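PDB 3EDP: Lin2111 protein from Listeria innocua, which is of unknown function in detail but probably acts as a GntR-family transcription regulator, with a DNA-binding winged helix-turn-helix joined to a UTRA domain. Local coordinates for residues A[111-116]-A[140-145]; A[117-120]-A[124-127]. All coordinates share one frame; numbering follows the deposited sequence.

Interaction 1. Residues A[111-116]-A[140-145]; sequences KFYAEI and LDRLIL
Tyr113, on helix 110-117, lays one face of its ring against the side chain of Ile144 on strand 137-146, and this single CH-pi contact carries most of the interaction. Ile144 CG1 stands 4.2 Å from the centroid of the Tyr113 ring, 27° off the ring normal, so the methylene lies over the face but displaced toward the hydroxyl-bearing carbon, CZ. There it comes within 3.8 Å of Tyr113 CZ, while the terminal methyl Ile144 CD1 lies 3.9 Å from Tyr113 OH. With Ile144 CG1 set anti to the carbonyl carbon (chi1 -54°), the longer branch of the side chain is the one presented to the ring, and the two side chains cross at about a right angle. Packing is close here and both residues are buried.

Toward Arg142 the contact loosens. Arg142 NH1 is 4.4 Å from Tyr113 OH, oblique to the guanidinium plane and not hydrogen-bonded; the arginine turns its charge instead to Glu189, which forms a salt bridge with NH2. Tyr113 OH hydrogen-bonds a glycerol, probably from the crystallisation liquor; such molecules often mark pockets, though this one need not. Isoleucine, with its branched apolar chain, gives the ring a methylene and a methyl to rest on. Tyrosine joins helix to sheet by dispersion along its apolar ring, yet is polar at its end, where it bonds the glycerol.

Interaction 2. Residues A[117-120]-A[124-127]; sequences FGMK and LVYS
The backbone leaves helix 110-117 after Phe117, turns at Gly118 with a positive phi of 61°, becomes extended at Met119, and soon returns as strand 124-134, with no hydrogen bond between segments 117-120 and 124-127. Glycine suits the turn because positive phi costs it little.

Met119, present as selenomethionine, bridges the two segments. Its CG sits between the backbone N and the carbonyl carbon (chi1 68°), the chain runs out nearly straight through chi2, and a bend at chi3 (-66°) turns CE out of the line of the chain. SE and the methyl beyond it therefore meet different partners. Met119 SE lies 4.0 Å from Val125 CG1, the two side chains meeting at a slant, and Met119 CE rests 3.8 Å from the carbonyl oxygen Leu124 O, a van der Waals approach to the strand backbone.

Val125 directs its side chain toward the loop and also packs on Ile144 of strand 137-146, so Met119 adds to an apolar layer already lying on that face of the sheet. Leu124 points the other way, as alternation along a strand demands, and meets Met119 through its carbonyl; its side chain packs on Ile106 and Leu147. Phe117 lies farther from the strand segment and packs on Ile144, Pro146, Pro216 and Ile219. Methionine, unbranched and flexible, with a polarisable atom next to its terminal methyl, fits the uneven surface between a valine methyl and a peptide carbonyl. Between these two segments the contact rests on dispersion alone, while the loop's backbone has its own hydrogen bond, Lys120 N to Glu123.

The centres of the two interactions lie about 7 Å apart, and both belong to the UTRA domain. Along the chain, interaction 2 is nested within interaction 1: helix 110-117, the short loop, strand 124-134 and strand 137-146 follow one another, and the two strands are antiparallel neighbours in one sheet. Direct contacts bind them together. Ala114 O and Met119 N, 2.8 Å apart, probably form a hydrogen bond that carries the loop on from the helix, and Leu145 O and Tyr126 N, at 2.7 Å, probably pair the strands. Ile144 O lies 3.8 Å from Phe117 CZ. Helix and loop thus seat side by side on one largely apolar face of the sheet.

Interaction 1. Residues A[111-116]-A[140-145]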
ATOM      1  N   LYS A 111     -13.971  -1.122  21.175  1.00 53.76           N
ATOM      2  CA  LYS A 111     -14.429  -2.372  20.566  1.00 56.58           C
ATOM      3  C   LYS A 111     -14.032  -2.548  19.104  1.00 51.45           C
ATOM      4  O   LYS A 111     -13.542  -3.604  18.711  1.00 44.62           O
ATOM      5  CB  LYS A 111     -15.949  -2.511  20.696  1.00 65.07           C
ATOM      6  CG  LYS A 111     -16.390  -3.437  21.818  1.00 76.83           C
ATOM      7  CD  LYS A 111     -15.905  -2.944  23.171  1.00 85.57           C
ATOM      8  CE  LYS A 111     -15.605  -4.110  24.092  1.00 89.71           C
ATOM      9  NZ  LYS A 111     -14.513  -4.951  23.528  1.00 89.86           N
ATOM     10  N   PHE A 112     -14.259  -1.514  18.301  1.00 48.94           N
ATOM     11  CA  PHE A 112     -14.055  -1.606  16.863  1.00 48.83           C
ATOM     12  C   PHE A 112     -12.605  -1.898  16.481  1.00 52.34           C
ATOM     13  O   PHE A 112     -12.344  -2.788  15.676  1.00 54.55           O
ATOM     14  CB  PHE A 112     -14.550  -0.338  16.165  1.00 56.94           C
ATOM     15  CG  PHE A 112     -14.361  -0.359  14.679  1.00 67.63           C
ATOM     16  CD1 PHE A 112     -15.139  -1.181  13.882  1.00 73.45           C
ATOM     17  CD2 PHE A 112     -13.400   0.436  14.078  1.00 68.95           C
ATOM     18  CE1 PHE A 112     -14.964  -1.210  12.509  1.00 74.38           C
ATOM     19  CE2 PHE A 112     -13.222   0.414  12.707  1.00 72.54           C
ATOM     20  CZ  PHE A 112     -14.005  -0.410  11.920  1.00 73.15           C
ATOM     21  N   TYR A 113     -11.666  -1.156  17.058  1.00 53.21           N
ATOM     22  CA  TYR A 113     -10.249  -1.360  16.759  1.00 47.99           C
ATOM     23  C   TYR A 113      -9.679  -2.595  17.450  1.00 47.53           C
ATOM     24  O   TYR A 113      -8.835  -3.286  16.885  1.00 49.51           O
ATOM     25  CB  TYR A 113      -9.418  -0.126  17.122  1.00 41.44           C
ATOM     26  CG  TYR A 113      -9.699   1.067  16.244  1.00 34.88           C
ATOM     27  CD1 TYR A 113      -9.737   0.945  14.861  1.00 36.44           C
ATOM     28  CD2 TYR A 113      -9.910   2.320  16.794  1.00 32.75           C
ATOM     29  CE1 TYR A 113      -9.996   2.038  14.057  1.00 39.10           C
ATOM     30  CE2 TYR A 113     -10.169   3.416  15.997  1.00 42.95           C
ATOM     31  CZ  TYR A 113     -10.211   3.271  14.628  1.00 44.13           C
ATOM     32  OH  TYR A 113     -10.466   4.370  13.838  1.00 48.62           O
ATOM     33  N   ALA A 114     -10.129  -2.861  18.675  1.00 45.99           N
ATOM     34  CA  ALA A 114      -9.686  -4.039  19.412  1.00 49.39           C
ATOM     35  C   ALA A 114      -9.965  -5.302  18.608  1.00 55.11           C
ATOM     36  O   ALA A 114      -9.161  -6.231  18.589  1.00 59.32           O
ATOM     37  CB  ALA A 114     -10.375  -4.115  20.764  1.00 50.74           C
ATOM     38  N   GLU A 115     -11.112  -5.324  17.940  1.00 50.97           N
ATOM     39  CA  GLU A 115     -11.512  -6.470  17.137  1.00 56.77           C
ATOM     40  C   GLU A 115     -10.649  -6.610  15.881  1.00 55.08           C
ATOM     41  O   GLU A 115     -10.289  -7.721  15.488  1.00 47.02           O
ATOM     42  CB  GLU A 115     -12.999  -6.374  16.781  1.00 63.10           C
ATOM     43  CG  GLU A 115     -13.424  -7.237  15.607  1.00 74.71           C
ATOM     44  CD  GLU A 115     -13.269  -6.521  14.276  1.00 85.41           C
ATOM     45  OE1 GLU A 115     -13.504  -5.291  14.233  1.00 91.68           O
ATOM     46  OE2 GLU A 115     -12.918  -7.186  13.277  1.00 81.18           O
ATOM     47  N   ILE A 116     -10.314  -5.482  15.258  1.00 44.75           N
ATOM     48  CA  ILE A 116      -9.447  -5.492  14.084  1.00 44.71           C
ATOM     49  C   ILE A 116      -8.017  -5.921  14.413  1.00 45.15           C
ATOM     50  O   ILE A 116      -7.432  -6.741  13.709  1.00 48.52           O
ATOM     51  CB  ILE A 116      -9.408  -4.119  13.397  1.00 49.88           C
ATOM     52  CG1 ILE A 116     -10.760  -3.818  12.750  1.00 50.97           C
ATOM     53  CG2 ILE A 116      -8.294  -4.082  12.356  1.00 48.68           C
ATOM     54  CD1 ILE A 116     -10.925  -2.378  12.305  1.00 50.18           C
ATOM     55  N   LEU A 140      -7.908  13.825   3.640  1.00 32.32           N
ATOM     56  CA  LEU A 140      -7.807  13.634   5.075  1.00 33.56           C
ATOM     57  C   LEU A 140      -7.346  12.214   5.364  1.00 31.28           C
ATOM     58  O   LEU A 140      -7.884  11.252   4.816  1.00 31.62           O
ATOM     59  CB  LEU A 140      -9.165  13.897   5.731  1.00 33.86           C
ATOM     60  CG  LEU A 140      -9.293  13.539   7.207  1.00 41.14           C
ATOM     61  CD1 LEU A 140      -8.491  14.519   8.035  1.00 42.27           C
ATOM     62  CD2 LEU A 140     -10.754  13.576   7.622  1.00 51.38           C
ATOM     63  N   ASP A 141      -6.338  12.086   6.215  1.00 32.29           N
ATOM     64  CA  ASP A 141      -5.843  10.774   6.600  1.00 32.91           C
ATOM     65  C   ASP A 141      -5.969  10.564   8.090  1.00 32.87           C
ATOM     66  O   ASP A 141      -5.727  11.477   8.878  1.00 31.03           O
ATOM     67  CB  ASP A 141      -4.384  10.580   6.178  1.00 34.10           C
ATOM     68  CG  ASP A 141      -4.252  10.178   4.725  1.00 40.84           C
ATOM     69  OD1 ASP A 141      -3.903   9.008   4.464  1.00 39.59           O
ATOM     70  OD2 ASP A 141      -4.520  11.022   3.845  1.00 43.66           O
ATOM     71  N   ARG A 142      -6.359   9.355   8.470  1.00 27.73           N
ATOM     72  CA  ARG A 142      -6.334   8.964   9.866  1.00 31.77           C
ATOM     73  C   ARG A 142      -5.563   7.655  10.005  1.00 36.73           C
ATOM     74  O   ARG A 142      -5.817   6.688   9.278  1.00 27.70           O
ATOM     75  CB  ARG A 142      -7.751   8.856  10.435  1.00 35.66           C
ATOM     76  CG  ARG A 142      -7.868   7.932  11.639  1.00 48.55           C
ATOM     77  CD  ARG A 142      -8.703   8.548  12.763  1.00 62.89           C
ATOM     78  NE  ARG A 142      -9.738   9.461  12.281  1.00 72.22           N
ATOM     79  CZ  ARG A 142     -10.793   9.097  11.553  1.00 78.66           C
ATOM     80  NH1 ARG A 142     -10.955   7.827  11.191  1.00 84.01           N
ATOM     81  NH2 ARG A 142     -11.678  10.009  11.168  1.00 71.26           N
ATOM     82  N   LEU A 143      -4.602   7.655  10.923  1.00 23.82           N
ATOM     83  CA  LEU A 143      -3.751   6.503  11.208  1.00 24.88           C
ATOM     84  C   LEU A 143      -3.952   6.032  12.643  1.00 31.75           C
ATOM     85  O   LEU A 143      -4.041   6.844  13.576  1.00 30.00           O
ATOM     86  CB  LEU A 143      -2.285   6.890  11.067  1.00 31.69           C
ATOM     87  CG  LEU A 143      -1.538   6.777   9.747  1.00 54.90           C
ATOM     88  CD1 LEU A 143      -2.074   7.774   8.735  1.00 59.35           C
ATOM     89  CD2 LEU A 143      -0.054   6.997  10.008  1.00 58.55           C
ATOM     90  N   ILE A 144      -4.003   4.720  12.813  1.00 25.14           N
ATOM     91  CA  ILE A 144      -4.106   4.111  14.126  1.00 27.24           C
ATOM     92  C   ILE A 144      -2.944   3.132  14.309  1.00 24.93           C
ATOM     93  O   ILE A 144      -2.785   2.200  13.524  1.00 29.58           O
ATOM     94  CB  ILE A 144      -5.442   3.368  14.291  1.00 27.58           C
ATOM     95  CG1 ILE A 144      -6.619   4.297  13.973  1.00 31.35           C
ATOM     96  CG2 ILE A 144      -5.564   2.796  15.703  1.00 25.31           C
ATOM     97  CD1 ILE A 144      -6.845   5.404  14.993  1.00 34.82           C
ATOM     98  N   LEU A 145      -2.128   3.364  15.333  1.00 25.87           N
ATOM     99  CA  LEU A 145      -0.967   2.523  15.638  1.00 25.43           C
ATOM    100  C   LEU A 145      -1.003   2.112  17.106  1.00 29.76           C
ATOM    101  O   LEU A 145      -0.886   2.956  17.979  1.00 31.61           O
ATOM    102  CB  LEU A 145       0.328   3.302  15.406  1.00 26.11           C
ATOM    103  CG  LEU A 145       0.610   3.947  14.047  1.00 38.13           C
ATOM    104  CD1 LEU A 145       1.916   4.745  14.096  1.00 37.50           C
ATOM    105  CD2 LEU A 145       0.688   2.898  12.977  1.00 29.88           C
TER

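Interaction 2. Residues A[117-120]-A[124-127]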
ATOM      1  N   PHE A 117      -7.453  -5.363  15.478  1.00 42.73           N
ATOM      2  CA  PHE A 117      -6.085  -5.687  15.871  1.00 38.21           C
ATOM      3  C   PHE A 117      -6.024  -6.991  16.643  1.00 46.04           C
ATOM      4  O   PHE A 117      -4.946  -7.541  16.865  1.00 53.80           O
ATOM      5  CB  PHE A 117      -5.479  -4.561  16.722  1.00 41.08           C
ATOM      6  CG  PHE A 117      -5.107  -3.339  15.930  1.00 38.65           C
ATOM      7  CD1 PHE A 117      -4.020  -3.361  15.067  1.00 37.36           C
ATOM      8  CD2 PHE A 117      -5.840  -2.169  16.048  1.00 34.76           C
ATOM      9  CE1 PHE A 117      -3.670  -2.236  14.339  1.00 33.41           C
ATOM     10  CE2 PHE A 117      -5.498  -1.044  15.320  1.00 38.42           C
ATOM     11  CZ  PHE A 117      -4.415  -1.075  14.463  1.00 32.01           C
ATOM     12  N   GLY A 118      -7.186  -7.483  17.057  1.00 46.78           N
ATOM     13  CA  GLY A 118      -7.239  -8.627  17.946  1.00 40.49           C
ATOM     14  C   GLY A 118      -6.541  -8.307  19.253  1.00 51.71           C
ATOM     15  O   GLY A 118      -5.715  -9.085  19.725  1.00 54.04           O
HETATM   16  N   MSE A 119      -6.869  -7.150  19.827  1.00 57.20           N
HETATM   17  CA  MSE A 119      -6.291  -6.711  21.097  1.00 51.49           C
HETATM   18  C   MSE A 119      -7.391  -6.410  22.118  1.00 53.29           C
HETATM   19  O   MSE A 119      -8.579  -6.563  21.828  1.00 54.19           O
HETATM   20  CB  MSE A 119      -5.401  -5.479  20.887  1.00 50.66           C
HETATM   21  CG  MSE A 119      -6.155  -4.218  20.489  1.00 56.19           C
HETATM   22 SE   MSE A 119      -5.002  -2.755  19.878  0.68 51.46          SE
HETATM   23  CE  MSE A 119      -4.060  -2.386  21.543  1.00 72.96           C
ATOM     24  N   LYS A 120      -6.995  -5.984  23.313  1.00 53.68           N
ATOM     25  CA  LYS A 120      -7.962  -5.657  24.357  1.00 62.66           C
ATOM     26  C   LYS A 120      -8.490  -4.233  24.202  1.00 60.83           C
ATOM     27  O   LYS A 120      -7.723  -3.295  23.979  1.00 58.94           O
ATOM     28  CB  LYS A 120      -7.351  -5.853  25.746  1.00 71.14           C
ATOM     29  CG  LYS A 120      -6.887  -7.273  26.017  1.00 81.18           C
ATOM     30  CD  LYS A 120      -7.956  -8.281  25.616  1.00 89.47           C
ATOM     31  CE  LYS A 120      -7.570  -9.700  26.022  1.00 92.16           C
ATOM     32  NZ  LYS A 120      -7.529  -9.867  27.502  1.00 89.70           N
ATOM     33  N   LEU A 124      -4.022   0.683  24.586  1.00 37.09           N
ATOM     34  CA  LEU A 124      -3.887   1.993  23.970  1.00 38.14           C
ATOM     35  C   LEU A 124      -3.401   1.958  22.525  1.00 38.74           C
ATOM     36  O   LEU A 124      -2.651   1.065  22.129  1.00 35.68           O
ATOM     37  CB  LEU A 124      -2.955   2.864  24.812  1.00 37.58           C
ATOM     38  CG  LEU A 124      -3.345   2.965  26.289  1.00 45.37           C
ATOM     39  CD1 LEU A 124      -2.273   3.717  27.064  1.00 39.27           C
ATOM     40  CD2 LEU A 124      -4.711   3.630  26.446  1.00 46.14           C
ATOM     41  N   VAL A 125      -3.828   2.955  21.754  1.00 34.90           N
ATOM     42  CA  VAL A 125      -3.364   3.161  20.393  1.00 31.06           C
ATOM     43  C   VAL A 125      -3.076   4.641  20.182  1.00 30.05           C
ATOM     44  O   VAL A 125      -3.683   5.495  20.824  1.00 31.49           O
ATOM     45  CB  VAL A 125      -4.416   2.704  19.335  1.00 32.33           C
ATOM     46  CG1 VAL A 125      -4.774   1.235  19.528  1.00 38.06           C
ATOM     47  CG2 VAL A 125      -5.671   3.575  19.393  1.00 27.16           C
ATOM     48  N   TYR A 126      -2.136   4.938  19.290  1.00 31.99           N
ATOM     49  CA  TYR A 126      -1.936   6.299  18.829  1.00 28.81           C
ATOM     50  C   TYR A 126      -2.947   6.592  17.740  1.00 29.31           C
ATOM     51  O   TYR A 126      -3.236   5.741  16.894  1.00 32.02           O
ATOM     52  CB  TYR A 126      -0.544   6.483  18.241  1.00 27.54           C
ATOM     53  CG  TYR A 126       0.577   6.401  19.236  1.00 36.46           C
ATOM     54  CD1 TYR A 126       0.823   7.452  20.116  1.00 39.61           C
ATOM     55  CD2 TYR A 126       1.405   5.284  19.287  1.00 32.71           C
ATOM     56  CE1 TYR A 126       1.854   7.390  21.030  1.00 41.12           C
ATOM     57  CE2 TYR A 126       2.445   5.213  20.191  1.00 34.27           C
ATOM     58  CZ  TYR A 126       2.659   6.271  21.064  1.00 38.60           C
ATOM     59  OH  TYR A 126       3.687   6.212  21.968  1.00 38.28           O
ATOM     60  N   SER A 127      -3.474   7.804  17.756  1.00 29.93           N
ATOM     61  CA  SER A 127      -4.377   8.254  16.719  1.00 34.96           C
ATOM     62  C   SER A 127      -3.779   9.503  16.110  1.00 32.63           C
ATOM     63  O   SER A 127      -3.522  10.483  16.811  1.00 28.96           O
ATOM     64  CB  SER A 127      -5.755   8.558  17.299  1.00 36.35           C
ATOM     65  OG  SER A 127      -6.637   8.986  16.281  1.00 31.70           O
TER